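Local coordinates for oligopeptide-binding protein appA (Bacillus subtilis, PDB 1XOC), which binds oligopeptides such as tetra- and pentapeptides as the receptor of a Bacillus ABC transport system that can replace the Opp permease in sporulation and competence, at residues 33-38 / 46-51; 39-44 / 116-121. One frame throughout, in Å; residues are numbered along the deposited sequence.

Interaction 1. Residues 33-38 / 46-51; sequences TLFNSL and TDIENM. With ZN (zinc ion), chain O.
Glu49 reaches from helix 43-52 to the backbone of residues 33-38, the loop that leads from strand 23-28 toward that helix. Its CG lies anti to the carbonyl carbon, beside the backbone N (chi1 -70°), and from there the chain runs extended toward the loop. Glu49 CG packs 3.7 Å from Phe35 CA, so the aliphatic part of the side chain rests on carbon. One step on, Glu49 CD faces the amides of both Asn36 and Ser37. At the tip, Glu49 OE1 lies 3.8 Å from Ser37 CB. Glu49 OE2 accepts a hydrogen bond from Asn36 N at 2.8 Å. The bond is bent (138° at the hydrogen), and the donor stands above the carboxylate plane. Ser40 OG also bonds to OE2, giving this oxygen two partners. Asn36 itself is shaped by an Asx turn: its OD1 accepts from Leu38 N, while ND2 bonds to Asn178.

Beside this polar grip, Ile48 lays CG2 over one face of the Phe35 ring in a CH-pi contact, 3.8 Å from the ring centroid and offset toward the rim. A branched side chain suits the site because CB as well as CG2 of Ile48 meets CD2 and CE2 of the ring. Trp193 and Ile199 extend the apolar surroundings of Phe35. On another side of the helix, Asp47 OD2 binds a zinc ion completed by three waters. Asn36 N and Ser40 OG offset the burial of Glu49 OE2, whereas Asn36 O, an acceptor 3.2 Å from Glu49 OE2, would tend to disfavour a full negative charge, leaving the ionisation undecided.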
ATOM      1  N   THR A  33       9.803  -2.661   7.998  1.00 27.54           N
ATOM      2  CA  THR A  33      11.165  -2.883   7.529  1.00 28.57           C
ATOM      3  C   THR A  33      12.064  -1.689   7.861  1.00 28.69           C
ATOM      4  O   THR A  33      13.140  -1.837   8.401  1.00 28.92           O
ATOM      5  CB  THR A  33      11.137  -3.103   6.020  1.00 28.85           C
ATOM      6  OG1 THR A  33      10.455  -4.318   5.741  1.00 30.55           O
ATOM      7  CG2 THR A  33      12.527  -3.315   5.460  1.00 27.92           C
ATOM      8  N   LEU A  34      11.599  -0.495   7.527  1.00 28.68           N
ATOM      9  CA  LEU A  34      12.352   0.694   7.830  1.00 28.72           C
ATOM     10  C   LEU A  34      11.441   1.920   7.769  1.00 28.55           C
ATOM     11  O   LEU A  34      10.350   1.833   7.270  1.00 29.04           O
ATOM     12  CB  LEU A  34      13.524   0.843   6.858  1.00 28.42           C
ATOM     13  CG  LEU A  34      13.326   1.409   5.451  1.00 32.05           C
ATOM     14  CD1 LEU A  34      14.582   1.629   4.691  1.00 38.63           C
ATOM     15  CD2 LEU A  34      12.345   0.693   4.619  1.00 31.96           C
ATOM     16  N   PHE A  35      11.917   3.051   8.269  1.00 27.59           N
ATOM     17  CA  PHE A  35      11.096   4.254   8.368  1.00 28.20           C
ATOM     18  C   PHE A  35      11.719   5.356   7.545  1.00 29.13           C
ATOM     19  O   PHE A  35      12.481   6.159   8.028  1.00 28.42           O
ATOM     20  CB  PHE A  35      10.957   4.689   9.823  1.00 28.64           C
ATOM     21  CG  PHE A  35      10.725   3.550  10.769  1.00 29.81           C
ATOM     22  CD1 PHE A  35      11.570   3.328  11.820  1.00 30.17           C
ATOM     23  CD2 PHE A  35       9.671   2.700  10.587  1.00 30.76           C
ATOM     24  CE1 PHE A  35      11.352   2.291  12.673  1.00 28.25           C
ATOM     25  CE2 PHE A  35       9.465   1.663  11.437  1.00 31.17           C
ATOM     26  CZ  PHE A  35      10.317   1.464  12.482  1.00 29.18           C
ATOM     27  N   ASN A  36      11.368   5.346   6.278  1.00 29.21           N
ATOM     28  CA  ASN A  36      11.890   6.297   5.315  1.00 29.18           C
ATOM     29  C   ASN A  36      11.086   6.196   4.022  1.00 28.51           C
ATOM     30  O   ASN A  36      11.132   5.215   3.326  1.00 28.23           O
ATOM     31  CB  ASN A  36      13.369   6.033   5.026  1.00 28.99           C
ATOM     32  CG  ASN A  36      14.029   7.151   4.246  1.00 30.56           C
ATOM     33  OD1 ASN A  36      13.383   7.786   3.387  1.00 30.24           O
ATOM     34  ND2 ASN A  36      15.319   7.420   4.531  1.00 28.70           N
ATOM     35  N   SER A  37      10.271   7.209   3.733  1.00 29.92           N
ATOM     36  CA  SER A  37       9.354   7.124   2.622  1.00 30.66           C
ATOM     37  C   SER A  37      10.033   6.974   1.249  1.00 29.12           C
ATOM     38  O   SER A  37       9.392   6.542   0.284  1.00 29.94           O
ATOM     39  CB  SER A  37       8.430   8.321   2.636  1.00 32.87           C
ATOM     40  OG  SER A  37       9.142   9.469   2.293  0.50 35.84           O
ATOM     41  N   LEU A  38      11.317   7.316   1.156  1.00 28.92           N
ATOM     42  CA  LEU A  38      12.040   7.170  -0.108  1.00 29.36           C
ATOM     43  C   LEU A  38      12.363   5.699  -0.431  1.00 29.45           C
ATOM     44  O   LEU A  38      12.707   5.380  -1.572  1.00 30.44           O
ATOM     45  CB  LEU A  38      13.309   8.019  -0.119  1.00 29.64           C
ATOM     46  CG  LEU A  38      13.135   9.524   0.125  1.00 31.82           C
ATOM     47  CD1 LEU A  38      14.495  10.207   0.273  1.00 32.34           C
ATOM     48  CD2 LEU A  38      12.318  10.078  -1.016  1.00 33.74           C
ATOM     49  N   THR A  46       4.899   2.348   6.423  1.00 30.56           N
ATOM     50  CA  THR A  46       4.257   3.632   6.209  1.00 30.65           C
ATOM     51  C   THR A  46       3.471   4.078   7.467  1.00 31.32           C
ATOM     52  O   THR A  46       3.422   5.270   7.803  1.00 29.58           O
ATOM     53  CB  THR A  46       3.376   3.617   4.951  1.00 31.69           C
ATOM     54  OG1 THR A  46       4.191   3.329   3.809  1.00 35.01           O
ATOM     55  CG2 THR A  46       2.715   4.957   4.682  1.00 32.15           C
ATOM     56  N   ASP A  47       2.834   3.141   8.161  1.00 30.66           N
ATOM     57  CA  ASP A  47       2.132   3.472   9.411  1.00 30.38           C
ATOM     58  C   ASP A  47       3.055   4.173  10.415  1.00 30.29           C
ATOM     59  O   ASP A  47       2.642   5.154  11.076  1.00 31.94           O
ATOM     60  CB  ASP A  47       1.573   2.225  10.108  1.00 31.87           C
ATOM     61  CG  ASP A  47       0.312   1.674   9.468  1.00 33.90           C
ATOM     62  OD1 ASP A  47      -0.424   2.403   8.741  1.00 34.11           O
ATOM     63  OD2 ASP A  47       0.061   0.485   9.793  1.00 36.04           O
ATOM     64  N   ILE A  48       4.269   3.665  10.577  1.00 29.02           N
ATOM     65  CA  ILE A  48       5.178   4.255  11.549  1.00 28.73           C
ATOM     66  C   ILE A  48       5.700   5.622  11.026  1.00 29.16           C
ATOM     67  O   ILE A  48       5.798   6.599  11.791  1.00 28.88           O
ATOM     68  CB  ILE A  48       6.297   3.296  11.852  1.00 28.08           C
ATOM     69  CG1 ILE A  48       5.725   1.970  12.334  1.00 30.96           C
ATOM     70  CG2 ILE A  48       7.252   3.909  12.883  1.00 28.88           C
ATOM     71  CD1 ILE A  48       5.026   2.014  13.630  1.00 32.40           C
ATOM     72  N   GLU A  49       6.059   5.677   9.736  1.00 29.78           N
ATOM     73  CA  GLU A  49       6.521   6.916   9.119  1.00 29.58           C
ATOM     74  C   GLU A  49       5.555   8.083   9.326  1.00 30.17           C
ATOM     75  O   GLU A  49       5.966   9.205   9.605  1.00 29.56           O
ATOM     76  CB  GLU A  49       6.707   6.691   7.604  1.00 30.21           C
ATOM     77  CG  GLU A  49       7.881   5.793   7.267  1.00 31.05           C
ATOM     78  CD  GLU A  49       7.881   5.327   5.824  1.00 33.06           C
ATOM     79  OE1 GLU A  49       6.999   5.736   5.054  1.00 32.31           O
ATOM     80  OE2 GLU A  49       8.774   4.540   5.431  1.00 31.30           O
ATOM     81  N   ASN A  50       4.272   7.792   9.226  1.00 29.41           N
ATOM     82  CA  ASN A  50       3.262   8.854   9.372  1.00 29.60           C
ATOM     83  C   ASN A  50       3.122   9.361  10.805  1.00 30.09           C
ATOM     84  O   ASN A  50       2.524  10.429  11.019  1.00 31.93           O
ATOM     85  CB  ASN A  50       1.931   8.439   8.747  1.00 31.19           C
ATOM     86  CG  ASN A  50       1.954   8.633   7.244  1.00 35.53           C
ATOM     87  OD1 ASN A  50       2.542   7.846   6.502  1.00 40.39           O
ATOM     88  ND2 ASN A  50       1.406   9.733   6.805  1.00 35.74           N
ATOM     89  N   MET A  51       3.649   8.627  11.786  1.00 28.94           N
ATOM     90  CA  MET A  51       3.719   9.094  13.177  1.00 28.71           C
ATOM     91  C   MET A  51       5.015   9.808  13.469  1.00 28.94           C
ATOM     92  O   MET A  51       5.048  10.738  14.263  1.00 29.23           O
ATOM     93  CB  MET A  51       3.513   7.935  14.165  1.00 29.64           C
ATOM     94  CG  MET A  51       2.077   7.479  14.174  1.00 28.85           C
ATOM     95  SD  MET A  51       1.664   6.223  15.406  1.00 31.53           S
ATOM     96  CE  MET A  51       2.489   4.814  14.699  1.00 32.14           C
TER
HETATM   97 ZN    ZN O 533      -2.041  -0.185   9.097  1.00 88.06          ZN
HETATM   98  O   HOH W   1      -3.717  -1.651  10.073  0.50 39.13           O
HETATM   99  O   HOH W   2      -2.406  -0.379  11.427  0.50 34.84           O
HETATM  100  O   HOH W   3      -1.107  -1.241   7.405  0.50 32.12           O

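Interaction 2. Residues 39-44 / 116-121; sequences YSTDDA and KGERGS. With ZN (zinc ion), chain L.
The wall of the peptide-binding site brings together residues 39-44, which lead into helix 43-52, and the loop of residues 116-121. Arg119 joins them: its NE donates to Ser40 O at 2.8 Å, lying in the carbonyl plane and meeting the oxygen at a C=O...N angle of 158°. Arg119 NH2 adds a weak bond to Ser40 O at 3.3 Å. The Arg119 chain bends at chi2 (-59°) and runs alongside Ser40 O, and Thr41 CG2 lies over one face of the guanidinium. Water 6, in the plane at the guanidinium edge, accepts from NH2 and donates to Ser40 OG, which is also hydrogen-bonded to Glu49 OE2. NH1 is left to bond the backbone of the bound peptide. An alanine at Arg119 would probably leave Ser40 O without its main donor and the peptide backbone without the NH1 bond.

Farther along, Thr41 CG2 touches Glu118 CB at 3.8 Å, and Glu118 OE1 binds a zinc ion at 2.2 Å, with four waters filling the rest of its shell. Water 5 accepts a hydrogen bond from Glu118 N and lies within hydrogen-bonding distance of Tyr39 O. Gly117 suits its place because its CA is only 3.8 Å from Tyr39 CD2, where a side chain would crowd the ring. Tyr39 OH is joined through water 4 to Lys116 N.

Asp42, at the N-cap of helix 43-52, accepts weakly from Ala44 N through OD1, while Thr41 and Asp43 give backbone hydrogen bonds to the peptide. Main-chain contacts of this kind, which do not read ligand side chains, are characteristic of family 5 oligopeptide-binding proteins.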
ATOM      1  N   TYR A  39      12.271   4.786   0.546  1.00 28.83           N
ATOM      2  CA  TYR A  39      12.630   3.412   0.364  1.00 29.28           C
ATOM      3  C   TYR A  39      11.545   2.397   0.681  1.00 28.60           C
ATOM      4  O   TYR A  39      11.538   1.318   0.099  1.00 31.45           O
ATOM      5  CB  TYR A  39      13.889   3.110   1.199  1.00 27.95           C
ATOM      6  CG  TYR A  39      15.048   3.973   0.737  1.00 29.07           C
ATOM      7  CD1 TYR A  39      15.448   5.097   1.443  1.00 27.66           C
ATOM      8  CD2 TYR A  39      15.697   3.699  -0.453  1.00 27.46           C
ATOM      9  CE1 TYR A  39      16.490   5.900   0.963  1.00 28.93           C
ATOM     10  CE2 TYR A  39      16.722   4.480  -0.925  1.00 28.05           C
ATOM     11  CZ  TYR A  39      17.117   5.597  -0.220  1.00 27.29           C
ATOM     12  OH  TYR A  39      18.167   6.363  -0.739  1.00 29.74           O
ATOM     13  N   SER A  40      10.682   2.681   1.631  1.00 27.26           N
ATOM     14  CA  SER A  40       9.667   1.735   2.000  1.00 28.33           C
ATOM     15  C   SER A  40       8.649   1.504   0.895  1.00 29.53           C
ATOM     16  O   SER A  40       8.326   2.426   0.134  1.00 29.54           O
ATOM     17  CB  SER A  40       8.974   2.131   3.287  1.00 28.17           C
ATOM     18  OG  SER A  40       8.320   3.369   3.143  1.00 29.55           O
ATOM     19  N   THR A  41       8.136   0.276   0.838  1.00 28.82           N
ATOM     20  CA  THR A  41       7.087  -0.059  -0.134  1.00 29.36           C
ATOM     21  C   THR A  41       5.825  -0.629   0.521  1.00 30.20           C
ATOM     22  O   THR A  41       4.876  -0.961  -0.196  1.00 31.36           O
ATOM     23  CB  THR A  41       7.572  -0.983  -1.267  1.00 29.82           C
ATOM     24  OG1 THR A  41       8.045  -2.214  -0.695  1.00 29.41           O
ATOM     25  CG2 THR A  41       8.716  -0.357  -2.080  1.00 29.57           C
ATOM     26  N   ASP A  42       5.824  -0.752   1.852  1.00 29.70           N
ATOM     27  CA  ASP A  42       4.791  -1.526   2.565  1.00 29.81           C
ATOM     28  C   ASP A  42       4.043  -0.701   3.594  1.00 29.60           C
ATOM     29  O   ASP A  42       4.593   0.236   4.185  1.00 29.27           O
ATOM     30  CB  ASP A  42       5.383  -2.800   3.187  1.00 30.17           C
ATOM     31  CG  ASP A  42       6.203  -2.534   4.418  1.00 29.43           C
ATOM     32  OD1 ASP A  42       5.677  -2.793   5.524  1.00 28.37           O
ATOM     33  OD2 ASP A  42       7.343  -2.038   4.301  1.00 33.59           O
ATOM     34  N   ASP A  43       2.799  -1.056   3.847  1.00 29.45           N
ATOM     35  CA  ASP A  43       1.959  -0.265   4.718  1.00 30.79           C
ATOM     36  C   ASP A  43       2.381  -0.245   6.185  1.00 31.21           C
ATOM     37  O   ASP A  43       2.155   0.712   6.891  1.00 31.27           O
ATOM     38  CB  ASP A  43       0.533  -0.740   4.639  1.00 32.54           C
ATOM     39  CG  ASP A  43      -0.441   0.411   4.699  1.00 40.03           C
ATOM     40  OD1 ASP A  43      -0.244   1.419   3.963  1.00 48.39           O
ATOM     41  OD2 ASP A  43      -1.396   0.319   5.499  1.00 47.90           O
ATOM     42  N   ALA A  44       3.021  -1.293   6.660  1.00 30.59           N
ATOM     43  CA  ALA A  44       3.449  -1.316   8.048  1.00 30.07           C
ATOM     44  C   ALA A  44       4.522  -0.256   8.277  1.00 29.44           C
ATOM     45  O   ALA A  44       4.509   0.474   9.280  1.00 30.67           O
ATOM     46  CB  ALA A  44       3.961  -2.700   8.406  1.00 29.97           C
ATOM     47  N   LYS A 116      18.867   4.184  -5.112  1.00 34.27           N
ATOM     48  CA  LYS A 116      18.593   2.763  -5.331  1.00 35.35           C
ATOM     49  C   LYS A 116      17.233   2.265  -4.811  1.00 35.00           C
ATOM     50  O   LYS A 116      17.017   1.066  -4.695  1.00 38.17           O
ATOM     51  CB  LYS A 116      19.744   1.919  -4.742  1.00 36.05           C
ATOM     52  CG  LYS A 116      21.036   2.186  -5.457  1.00 37.37           C
ATOM     53  CD  LYS A 116      22.257   1.455  -4.884  1.00 39.60           C
ATOM     54  CE  LYS A 116      23.501   1.795  -5.702  1.00 42.52           C
ATOM     55  NZ  LYS A 116      23.594   3.270  -6.023  1.00 44.72           N
ATOM     56  N   GLY A 117      16.296   3.162  -4.579  1.00 34.68           N
ATOM     57  CA  GLY A 117      14.986   2.810  -4.045  1.00 33.03           C
ATOM     58  C   GLY A 117      13.999   2.422  -5.124  1.00 32.58           C
ATOM     59  O   GLY A 117      14.300   2.511  -6.315  1.00 31.92           O
ATOM     60  N   GLU A 118      12.823   1.964  -4.681  1.00 32.14           N
ATOM     61  CA  GLU A 118      11.721   1.567  -5.567  1.00 31.76           C
ATOM     62  C   GLU A 118      10.675   2.655  -5.789  1.00 31.78           C
ATOM     63  O   GLU A 118       9.666   2.377  -6.425  1.00 31.95           O
ATOM     64  CB  GLU A 118      11.014   0.312  -5.023  1.00 32.09           C
ATOM     65  CG  GLU A 118      11.720  -1.012  -5.365  1.00 34.27           C
ATOM     66  CD  GLU A 118      12.978  -1.289  -4.532  1.00 36.82           C
ATOM     67  OE1 GLU A 118      12.873  -1.297  -3.297  1.00 38.59           O
ATOM     68  OE2 GLU A 118      14.051  -1.522  -5.134  1.00 40.92           O
ATOM     69  N   ARG A 119      10.909   3.871  -5.270  1.00 30.71           N
ATOM     70  CA  ARG A 119       9.920   4.951  -5.330  1.00 31.43           C
ATOM     71  C   ARG A 119      10.217   5.986  -6.401  1.00 31.98           C
ATOM     72  O   ARG A 119       9.680   7.110  -6.351  1.00 32.48           O
ATOM     73  CB  ARG A 119       9.778   5.620  -3.952  1.00 31.41           C
ATOM     74  CG  ARG A 119       9.205   4.711  -2.878  1.00 30.98           C
ATOM     75  CD  ARG A 119       7.858   4.196  -3.252  1.00 34.07           C
ATOM     76  NE  ARG A 119       7.135   3.682  -2.112  1.00 34.96           N
ATOM     77  CZ  ARG A 119       5.865   3.302  -2.181  1.00 35.11           C
ATOM     78  NH1 ARG A 119       5.186   3.453  -3.310  1.00 33.29           N
ATOM     79  NH2 ARG A 119       5.277   2.821  -1.116  1.00 33.89           N
ATOM     80  N   GLY A 120      11.004   5.618  -7.406  1.00 32.43           N
ATOM     81  CA  GLY A 120      11.367   6.571  -8.462  1.00 33.14           C
ATOM     82  C   GLY A 120      10.189   7.209  -9.187  1.00 33.78           C
ATOM     83  O   GLY A 120      10.276   8.375  -9.548  1.00 34.09           O
ATOM     84  N   SER A 121       9.117   6.441  -9.383  1.00 33.88           N
ATOM     85  CA  SER A 121       7.891   6.867 -10.092  1.00 35.06           C
ATOM     86  C   SER A 121       7.293   8.143  -9.506  1.00 34.43           C
ATOM     87  O   SER A 121       6.784   9.002 -10.224  1.00 35.64           O
ATOM     88  CB  SER A 121       6.821   5.767 -10.010  1.00 35.08           C
ATOM     89  OG  SER A 121       5.955   5.857 -11.142  1.00 42.13           O
TER
HETATM   90 ZN    ZN L 530      14.573  -2.207  -2.292  1.00 38.77          ZN
HETATM   91  O   HOH W   4      19.771   5.031  -2.419  1.00 24.24           O
HETATM   92  O   HOH W   5      13.183   1.176  -2.031  1.00 24.93           O
HETATM   93  O   HOH W   6       5.914   2.486   2.059  1.00 35.37           O
HETATM   94  O   HOH W   7      15.977  -0.614  -2.387  1.00 31.63           O
HETATM   95  O   HOH W   8      15.649  -2.918  -3.647  1.00 47.94           O
HETATM   96  O   HOH W   9      14.443  -1.777  -0.337  1.00 47.32           O
HETATM   97  O   HOH W  10      13.067  -3.817  -1.306  1.00 39.93           O

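Both contacts are buried and share helix 43-52: interaction 1 folds the preceding loop back onto the helix body, while interaction 2 ties the approach to its first turn to a loop far along the chain. Their segments alternate in sequence, and Glu49 OE2 with Ser40 OG, 2.6 Å apart in a probable hydrogen bond, joins them directly. Interaction 1 combines a carboxylate acceptor with apolar ring packing and meets the peptide merely through Thr46. Interaction 2 reverses the polarity, a cationic donor on a carbonyl, and relies on bridging waters, as befits the ligand site it lines. Each also has a carboxylate bound to a water-rich zinc ion.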